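Local atomic coordinates of DNA repair protein RAD7 (Saccharomyces cerevisiae, PDB entry 5ZB2), a protein that takes part in global genome nucleotide excision repair in yeast, removing DNA damage from nontranscribed DNA as a component of the global genome repair complex. Residues Ser272-Asp277 and Ser300-Leu305; Leu327-Leu332 and Leu351-Val356; Asp277-Asp282 and Leu305-Met310. All blocks are in the same frame, centred on the assembly; numbering follows the deposited sequence.

Interaction 1 (Ser272-Asp277 and Ser300-Leu305); sequences SLEESD and SFRRCL
Glu-274 and Arg-302 meet across two neighbouring turns of the leucine-rich repeat solenoid that makes up this part of RAD7, just where the short parallel strands 270-272 and 298-300 give way to loops. The strands pair through a parallel bridge between Ser-272 and Ser-300, and Leu-273 N donates to Ser-300 O at 3.2 Å. Past it each segment makes a type II turn, and Glu-275 N reaches Arg-302 O at 2.8 Å, so the backbones stay in step. Packing is close on this inner part: Ser-272 and Ser-300 are buried on the same face, and the hydroxyl of Ser-272 is held by Asn-244 of the preceding turn. The Glu-274 carboxylate sits between two partners. Ser-300 OG donates to Glu-274 OE2 at 2.7 Å, on the anti side of that oxygen. The other oxygen is gripped side-on by the guanidinium, Arg-302 NE lying 2.7 Å from Glu-274 OE1, with NH2 joining it from the same face of the carboxylate. Both nitrogens go to the one oxygen and the planes stand 87° apart, unlike the flat two-oxygen fork of a bidentate pair. CG of Arg-302 is anti to its backbone N (chi1 -178°), and the bend at chi3 (65°) places NE beside the carboxylate.

The outer part is looser. Glu-275 runs alongside Arg-302 and completes a three-residue salt-bridge network, but its bonds are weak. Arg-303, exposed to solvent, touches Glu-275 through aliphatic carbons, CB to CG at 4.0 Å, and their charged ends are not in contact. The weak bridge enters the guanidinium plane at its edge, Glu-275 OE2 standing 3.3 Å from Arg-302 NH2 and 3.4 Å from NH1.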
loop_
_atom_site.group_PDB
_atom_site.type_symbol
_atom_site.label_atom_id
_atom_site.label_comp_id
_atom_site.label_asym_id
_atom_site.label_seq_id
_atom_site.Cartn_x
_atom_site.Cartn_y
_atom_site.Cartn_z
ATOM N N SER A 272 20.673 34.706 7.514
ATOM C CA SER A 272 21.646 34.173 6.569
ATOM C C SER A 272 21.554 34.922 5.248
ATOM O O SER A 272 20.470 35.025 4.665
ATOM C CB SER A 272 21.423 32.672 6.337
ATOM O OG SER A 272 22.276 32.182 5.313
ATOM N N LEU A 273 22.698 35.408 4.763
ATOM C CA LEU A 273 22.763 36.181 3.525
ATOM C C LEU A 273 23.940 35.693 2.676
ATOM O O LEU A 273 24.800 36.455 2.252
ATOM C CB LEU A 273 22.897 37.673 3.821
ATOM C CG LEU A 273 21.836 38.318 4.711
ATOM C CD1 LEU A 273 22.210 39.763 5.001
ATOM C CD2 LEU A 273 20.470 38.242 4.053
ATOM N N GLU A 274 23.975 34.398 2.393
ATOM C CA GLU A 274 25.151 33.794 1.785
ATOM C C GLU A 274 25.262 34.145 0.303
ATOM O O GLU A 274 24.257 34.262 -0.402
ATOM C CB GLU A 274 25.107 32.280 1.978
ATOM C CG GLU A 274 25.033 31.865 3.444
ATOM C CD GLU A 274 25.105 30.358 3.633
ATOM O OE1 GLU A 274 25.134 29.627 2.621
ATOM O OE2 GLU A 274 25.134 29.908 4.796
ATOM N N GLU A 275 26.504 34.331 -0.156
ATOM C CA GLU A 275 26.855 34.536 -1.563
ATOM C C GLU A 275 26.397 35.884 -2.119
ATOM O O GLU A 275 26.255 36.032 -3.335
ATOM C CB GLU A 275 26.308 33.404 -2.445
ATOM C CG GLU A 275 27.059 32.086 -2.288
ATOM C CD GLU A 275 26.561 31.007 -3.231
ATOM O OE1 GLU A 275 25.820 31.331 -4.185
ATOM O OE2 GLU A 275 26.910 29.831 -3.017
ATOM N N SER A 276 26.188 36.890 -1.271
ATOM C CA SER A 276 25.790 38.225 -1.730
ATOM C C SER A 276 27.045 39.086 -1.845
ATOM O O SER A 276 27.407 39.840 -0.941
ATOM C CB SER A 276 24.767 38.837 -0.780
ATOM O OG SER A 276 23.555 38.095 -0.791
ATOM N N ASP A 277 27.713 38.968 -2.995
ATOM C CA ASP A 277 28.974 39.657 -3.238
ATOM C C ASP A 277 28.811 41.143 -3.542
ATOM O O ASP A 277 29.820 41.821 -3.767
ATOM C CB ASP A 277 29.721 38.985 -4.396
ATOM C CG ASP A 277 29.089 39.271 -5.743
ATOM O OD1 ASP A 277 27.845 39.325 -5.820
ATOM O OD2 ASP A 277 29.838 39.450 -6.725
ATOM N N SER A 300 24.934 33.582 9.352
ATOM C CA SER A 300 25.888 33.172 8.328
ATOM C C SER A 300 26.063 34.271 7.291
ATOM O O SER A 300 25.077 34.815 6.782
ATOM C CB SER A 300 25.447 31.885 7.631
ATOM O OG SER A 300 26.331 31.570 6.564
ATOM N N PHE A 301 27.320 34.583 6.981
ATOM C CA PHE A 301 27.680 35.483 5.893
ATOM C C PHE A 301 28.569 34.778 4.872
ATOM O O PHE A 301 29.382 35.416 4.200
ATOM C CB PHE A 301 28.380 36.732 6.428
ATOM C CG PHE A 301 27.554 37.531 7.397
ATOM C CD1 PHE A 301 26.349 38.086 7.008
ATOM C CD2 PHE A 301 27.996 37.741 8.694
ATOM C CE1 PHE A 301 25.589 38.826 7.899
ATOM C CE2 PHE A 301 27.242 38.485 9.589
ATOM C CZ PHE A 301 26.039 39.025 9.192
ATOM N N ARG A 302 28.415 33.459 4.743
ATOM C CA ARG A 302 29.246 32.673 3.839
ATOM C C ARG A 302 29.317 33.314 2.460
ATOM O O ARG A 302 28.290 33.540 1.812
ATOM C CB ARG A 302 28.696 31.247 3.727
ATOM C CG ARG A 302 29.532 30.328 2.835
ATOM C CD ARG A 302 28.927 28.933 2.717
ATOM N NE ARG A 302 27.643 28.972 2.027
ATOM C CZ ARG A 302 27.501 29.060 0.709
ATOM N NH1 ARG A 302 28.568 29.116 -0.081
ATOM N NH2 ARG A 302 26.286 29.096 0.177
ATOM N N ARG A 303 30.544 33.600 2.023
ATOM C CA ARG A 303 30.831 34.108 0.680
ATOM C C ARG A 303 30.194 35.473 0.428
ATOM O O ARG A 303 29.860 35.812 -0.709
ATOM C CB ARG A 303 30.411 33.104 -0.399
ATOM C CG ARG A 303 31.375 31.927 -0.526
ATOM C CD ARG A 303 31.155 31.123 -1.797
ATOM N NE ARG A 303 31.301 31.937 -3.002
ATOM C CZ ARG A 303 32.464 32.341 -3.504
ATOM N NH1 ARG A 303 33.603 32.020 -2.903
ATOM N NH2 ARG A 303 32.489 33.076 -4.607
ATOM N N CYS A 304 30.038 36.275 1.483
ATOM C CA CYS A 304 29.774 37.708 1.333
ATOM C C CYS A 304 31.121 38.411 1.217
ATOM O O CYS A 304 31.638 39.010 2.163
ATOM C CB CYS A 304 28.959 38.235 2.504
ATOM S SG CYS A 304 27.194 38.080 2.280
ATOM N N LEU A 305 31.683 38.348 0.008
ATOM C CA LEU A 305 33.113 38.568 -0.177
ATOM C C LEU A 305 33.561 39.952 0.278
ATOM O O LEU A 305 34.734 40.137 0.624
ATOM C CB LEU A 305 33.481 38.345 -1.645
ATOM C CG LEU A 305 33.124 36.970 -2.221
ATOM C CD1 LEU A 305 33.460 36.905 -3.705
ATOM C CD2 LEU A 305 33.834 35.848 -1.464
#

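Interaction 2 (Leu327-Leu332 and Leu351-Val356); sequences LNLNSL and LDLGFV
Leu-351 opens the contact by laying its side chain alongside Leu-327, CD1 3.9 Å from Leu-327 CB, on the face that also meets Leu-343. Next, Asp-352 pairs with the adjacent strand through both N and O: its N donates to Leu-327 O, its O accepts from Leu-329 N. Its carboxylate turns to the other face, CG anti to the backbone N (chi1 -175°). There OD1 takes two bonds, one from Gly-354 N at 3.0 Å, which closes an Asx turn, and one from Asn-330 ND2 at 3.2 Å, which arrives on the syn side with the amide plane 86° from the carboxylate. Asp-352 OD2 instead accepts from a water at 2.7 Å, and that water receives a weak bond from Asn-328 ND2. An alanine in place of Asn-330 would probably leave Asp-352 OD1 with one protein donor fewer and Ser-331 OG without its acceptor, OD1 of the lost amide.

Leu-353 lies beside Leu-329, CD2 to CD1 3.7 Å, with Phe-340 of helix 337-341 touching both. Gly-354 O receives Ser-331 N at 2.8 Å; a side chain on this glycine would collide with the amide of Asn-330. Phe-355 sets CB 3.9 Å from Ser-331 OG, its ring exposed, and Val-356 ends the run with CG2 3.4 Å from Leu-329 O. Parallel strands 326-328 and 350-352, each ending in an Asx turn that leads into a type II turn in matching register, are the stacked repeats of a leucine-rich repeat solenoid, leucines inward and polar side chains on the other face.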
loop_
_atom_site.group_PDB
_atom_site.type_symbol
_atom_site.label_atom_id
_atom_site.label_comp_id
_atom_site.label_asym_id
_atom_site.label_seq_id
_atom_site.Cartn_x
_atom_site.Cartn_y
_atom_site.Cartn_z
ATOM N N LEU A 327 28.185 30.711 14.099
ATOM C CA LEU A 327 28.510 31.862 13.268
ATOM C C LEU A 327 29.366 31.393 12.105
ATOM O O LEU A 327 30.342 30.665 12.307
ATOM C CB LEU A 327 29.249 32.933 14.078
ATOM C CG LEU A 327 29.623 34.224 13.346
ATOM C CD1 LEU A 327 28.382 35.036 13.005
ATOM C CD2 LEU A 327 30.584 35.043 14.188
ATOM N N ASN A 328 29.008 31.812 10.894
ATOM C CA ASN A 328 29.679 31.374 9.674
ATOM C C ASN A 328 30.258 32.591 8.963
ATOM O O ASN A 328 29.511 33.404 8.409
ATOM C CB ASN A 328 28.709 30.620 8.765
ATOM C CG ASN A 328 29.379 30.052 7.528
ATOM O OD1 ASN A 328 30.439 30.519 7.102
ATOM N ND2 ASN A 328 28.754 29.041 6.936
ATOM N N LEU A 329 31.588 32.704 8.970
ATOM C CA LEU A 329 32.306 33.778 8.293
ATOM C C LEU A 329 33.077 33.270 7.079
ATOM O O LEU A 329 34.015 33.932 6.617
ATOM C CB LEU A 329 33.259 34.466 9.270
ATOM C CG LEU A 329 32.635 34.973 10.575
ATOM C CD1 LEU A 329 33.724 35.437 11.523
ATOM C CD2 LEU A 329 31.632 36.099 10.321
ATOM N N ASN A 330 32.684 32.119 6.545
ATOM C CA ASN A 330 33.449 31.447 5.504
ATOM C C ASN A 330 33.671 32.353 4.301
ATOM O O ASN A 330 32.729 32.940 3.764
ATOM C CB ASN A 330 32.713 30.177 5.078
ATOM C CG ASN A 330 33.499 29.344 4.088
ATOM O OD1 ASN A 330 33.715 29.744 2.944
ATOM N ND2 ASN A 330 33.911 28.163 4.521
ATOM N N SER A 331 34.933 32.460 3.888
ATOM C CA SER A 331 35.388 33.178 2.697
ATOM C C SER A 331 35.379 34.691 2.869
ATOM O O SER A 331 35.497 35.406 1.863
ATOM C CB SER A 331 34.558 32.825 1.457
ATOM O OG SER A 331 34.566 31.434 1.210
ATOM N N LEU A 332 35.247 35.212 4.091
ATOM C CA LEU A 332 35.343 36.656 4.311
ATOM C C LEU A 332 36.821 37.035 4.328
ATOM O O LEU A 332 37.466 37.151 5.373
ATOM C CB LEU A 332 34.632 37.069 5.593
ATOM C CG LEU A 332 33.113 36.861 5.654
ATOM C CD1 LEU A 332 32.480 37.886 6.589
ATOM C CD2 LEU A 332 32.463 36.918 4.282
ATOM N N LEU A 351 31.935 27.704 14.839
ATOM C CA LEU A 351 32.453 28.864 14.120
ATOM C C LEU A 351 33.120 28.391 12.838
ATOM O O LEU A 351 34.091 27.630 12.885
ATOM C CB LEU A 351 33.440 29.651 14.989
ATOM C CG LEU A 351 34.051 30.916 14.378
ATOM C CD1 LEU A 351 32.983 31.960 14.064
ATOM C CD2 LEU A 351 35.109 31.495 15.305
ATOM N N ASP A 352 32.604 28.848 11.699
ATOM C CA ASP A 352 33.125 28.476 10.387
ATOM C C ASP A 352 34.027 29.602 9.893
ATOM O O ASP A 352 33.544 30.682 9.536
ATOM C CB ASP A 352 31.981 28.213 9.407
ATOM C CG ASP A 352 32.462 27.709 8.053
ATOM O OD1 ASP A 352 33.664 27.845 7.741
ATOM O OD2 ASP A 352 31.625 27.185 7.292
ATOM N N LEU A 353 35.337 29.350 9.876
ATOM C CA LEU A 353 36.314 30.317 9.389
ATOM C C LEU A 353 37.020 29.830 8.131
ATOM O O LEU A 353 38.134 30.276 7.835
ATOM C CB LEU A 353 37.340 30.634 10.477
ATOM C CG LEU A 353 36.779 31.202 11.781
ATOM C CD1 LEU A 353 37.896 31.416 12.783
ATOM C CD2 LEU A 353 36.020 32.505 11.542
ATOM N N GLY A 354 36.391 28.932 7.381
ATOM C CA GLY A 354 36.984 28.412 6.168
ATOM C C GLY A 354 37.302 29.495 5.161
ATOM O O GLY A 354 36.446 30.322 4.831
ATOM N N PHE A 355 38.538 29.491 4.664
ATOM C CA PHE A 355 38.998 30.454 3.666
ATOM C C PHE A 355 39.021 31.880 4.213
ATOM O O PHE A 355 38.914 32.844 3.452
ATOM C CB PHE A 355 38.146 30.390 2.394
ATOM C CG PHE A 355 38.244 29.081 1.667
ATOM C CD1 PHE A 355 39.309 28.828 0.814
ATOM C CD2 PHE A 355 37.274 28.106 1.831
ATOM C CE1 PHE A 355 39.406 27.622 0.142
ATOM C CE2 PHE A 355 37.365 26.900 1.160
ATOM C CZ PHE A 355 38.433 26.658 0.315
ATOM N N VAL A 356 39.162 32.032 5.530
ATOM C CA VAL A 356 39.331 33.347 6.143
ATOM C C VAL A 356 40.832 33.616 6.207
ATOM O O VAL A 356 41.533 33.131 7.099
ATOM C CB VAL A 356 38.669 33.431 7.519
ATOM C CG1 VAL A 356 38.848 34.824 8.109
ATOM C CG2 VAL A 356 37.186 33.109 7.405
HETATM O O HOH W 1 30.520 27.106 4.781
#

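Interaction 3 (Asp277-Asp282 and Leu305-Met310); sequences DQITTD and LQLGDM
Gln-306 reaches over to the loop before helix 281-290 and lies side by side with Thr-280, both side chains pointing the same way. Its CG is anti to the carbonyl carbon (chi1 -73°) and the chain runs extended beyond that, carrying the amide across the other backbone. There NE2 donates to Asp-277 O at 3.1 Å along a nearly straight N-H...O line of 175°. The carbonyl oxygen lies in the amide plane of Gln-306, whereas the donor sits 30° out of the carbonyl plane of Asp-277. On the other branch of the amide, OE1 rests 3.6 Å from Thr-280 CG2. Thr-280 holds the N-cap position of helix 281-290, its side chain capping a backbone N just beyond the segment, and its hydroxyl is also bonded to Asp-251.

Both segments are strand-to-helix loops of adjacent leucine-rich repeats, each leading from the strand side of the solenoid to the helix on its outside, and they run nearly parallel. Two waters bridge the backbones: one donates to Ile-279 O and accepts from Gln-306 N, while the other accepts from Thr-281 N at 2.7 Å and gives weak bonds to Gln-306 O and OE1.

Thr-281, in the first turn of its helix, presents OG1 to the second loop. That oxygen, anti to the carbonyl carbon of its own residue, takes a weak bond from Gly-308 N at 2.8 Å, right at the start of helix 309-320; Thr-281 CG2 comes 4.2 Å from Met-310 CB. On the inner side Leu-307 aims CD2 at the backbone, 3.6 Å from Thr-280 O, and grazes Ile-279 CG2 at 4.4 Å, with Leu-284 of helix 281-290 packed against both leucine and isoleucine.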
loop_
_atom_site.group_PDB
_atom_site.type_symbol
_atom_site.label_atom_id
_atom_site.label_comp_id
_atom_site.label_asym_id
_atom_site.label_seq_id
_atom_site.Cartn_x
_atom_site.Cartn_y
_atom_site.Cartn_z
ATOM N N ASP A 277 27.713 38.968 -2.995
ATOM C CA ASP A 277 28.974 39.657 -3.238
ATOM C C ASP A 277 28.811 41.143 -3.542
ATOM O O ASP A 277 29.820 41.821 -3.767
ATOM C CB ASP A 277 29.721 38.985 -4.396
ATOM C CG ASP A 277 29.089 39.271 -5.743
ATOM O OD1 ASP A 277 27.845 39.325 -5.820
ATOM O OD2 ASP A 277 29.838 39.450 -6.725
ATOM N N GLN A 278 27.585 41.672 -3.567
ATOM C CA GLN A 278 27.377 43.100 -3.786
ATOM C C GLN A 278 27.061 43.865 -2.505
ATOM O O GLN A 278 27.134 45.096 -2.508
ATOM C CB GLN A 278 26.256 43.326 -4.807
ATOM C CG GLN A 278 26.635 42.911 -6.225
ATOM C CD GLN A 278 25.652 43.406 -7.268
ATOM O OE1 GLN A 278 25.761 44.531 -7.755
ATOM N NE2 GLN A 278 24.690 42.563 -7.622
ATOM N N ILE A 279 26.734 43.169 -1.415
ATOM C CA ILE A 279 26.477 43.826 -0.141
ATOM C C ILE A 279 27.798 44.258 0.484
ATOM O O ILE A 279 28.743 43.464 0.590
ATOM C CB ILE A 279 25.691 42.889 0.787
ATOM C CG1 ILE A 279 24.321 42.589 0.162
ATOM C CG2 ILE A 279 25.552 43.501 2.180
ATOM C CD1 ILE A 279 23.411 41.712 1.006
ATOM N N THR A 280 27.864 45.515 0.917
ATOM C CA THR A 280 29.098 46.103 1.418
ATOM C C THR A 280 29.162 46.046 2.940
ATOM O O THR A 280 28.156 45.880 3.632
ATOM C CB THR A 280 29.235 47.560 0.964
ATOM O OG1 THR A 280 28.245 48.358 1.624
ATOM C CG2 THR A 280 29.063 47.675 -0.544
ATOM N N THR A 281 30.384 46.201 3.454
ATOM C CA THR A 281 30.587 46.316 4.893
ATOM C C THR A 281 29.829 47.510 5.458
ATOM O O THR A 281 29.293 47.448 6.571
ATOM C CB THR A 281 32.080 46.451 5.188
ATOM O OG1 THR A 281 32.786 45.375 4.559
ATOM C CG2 THR A 281 32.346 46.438 6.688
ATOM N N ASP A 282 29.776 48.605 4.701
ATOM C CA ASP A 282 29.166 49.835 5.193
ATOM C C ASP A 282 27.678 49.650 5.462
ATOM O O ASP A 282 27.176 50.040 6.523
ATOM C CB ASP A 282 29.398 50.956 4.180
ATOM C CG ASP A 282 30.872 51.239 3.954
ATOM O OD1 ASP A 282 31.637 51.208 4.940
ATOM O OD2 ASP A 282 31.265 51.486 2.794
ATOM N N LEU A 305 31.683 38.348 0.008
ATOM C CA LEU A 305 33.113 38.568 -0.177
ATOM C C LEU A 305 33.561 39.952 0.278
ATOM O O LEU A 305 34.734 40.137 0.624
ATOM C CB LEU A 305 33.481 38.345 -1.645
ATOM C CG LEU A 305 33.124 36.970 -2.221
ATOM C CD1 LEU A 305 33.460 36.905 -3.705
ATOM C CD2 LEU A 305 33.834 35.848 -1.464
ATOM N N GLN A 306 32.659 40.935 0.286
ATOM C CA GLN A 306 33.060 42.298 0.612
ATOM C C GLN A 306 33.142 42.568 2.109
ATOM O O GLN A 306 33.759 43.562 2.506
ATOM C CB GLN A 306 32.086 43.302 -0.003
ATOM C CG GLN A 306 32.196 43.465 -1.503
ATOM C CD GLN A 306 31.561 44.761 -1.978
ATOM O OE1 GLN A 306 31.953 45.846 -1.550
ATOM N NE2 GLN A 306 30.567 44.652 -2.851
ATOM N N LEU A 307 32.542 41.724 2.944
ATOM C CA LEU A 307 32.314 42.092 4.336
ATOM C C LEU A 307 33.614 42.097 5.128
ATOM O O LEU A 307 34.402 41.145 5.069
ATOM C CB LEU A 307 31.308 41.140 4.975
ATOM C CG LEU A 307 29.938 41.088 4.305
ATOM C CD1 LEU A 307 29.008 40.210 5.128
ATOM C CD2 LEU A 307 29.335 42.475 4.104
ATOM N N GLY A 308 33.820 43.176 5.884
ATOM C CA GLY A 308 35.011 43.362 6.686
ATOM C C GLY A 308 34.719 43.521 8.167
ATOM O O GLY A 308 33.627 43.185 8.639
ATOM N N ASP A 309 35.694 44.059 8.904
ATOM C CA ASP A 309 35.656 44.006 10.364
ATOM C C ASP A 309 34.411 44.687 10.927
ATOM O O ASP A 309 33.730 44.134 11.797
ATOM C CB ASP A 309 36.919 44.648 10.942
ATOM C CG ASP A 309 38.183 43.885 10.585
ATOM O OD1 ASP A 309 38.090 42.685 10.262
ATOM O OD2 ASP A 309 39.275 44.485 10.627
ATOM N N MET A 310 34.103 45.898 10.456
ATOM C CA MET A 310 33.090 46.700 11.136
ATOM C C MET A 310 31.716 46.047 11.090
ATOM O O MET A 310 30.938 46.176 12.043
ATOM C CB MET A 310 33.032 48.105 10.534
ATOM C CG MET A 310 34.109 49.045 11.058
ATOM S SD MET A 310 34.111 49.197 12.862
ATOM C CE MET A 310 32.484 49.889 13.150
HETATM O O HOH W 2 29.689 40.976 -0.143
HETATM O O HOH W 3 32.411 46.585 1.682
#

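How the interactions relate
Interactions 1 and 3 hold the same pair of repeats, sharing Asp-277 and Leu-305: interaction 1 at the strand ends and turns, interaction 3 further on where helices 281-290 and 309-320 begin. Interaction 2 repeats the strand-and-turn join between the next strands, 326-328 and 350-352. It is the more buried, using uncharged amides, one carboxylate and leucines, where interaction 1 relies on a salt-bridge network. Interaction 3, partly exposed, replaces direct strand pairing with waters and a glutamine bond. Interactions 1 and 2 meet directly, Phe-301 N lying 2.9 Å from Asn-328 O in a probable hydrogen bond, while Leu-332 CD1 packs 3.8 Å from Leu-307 CB between interactions 2 and 3.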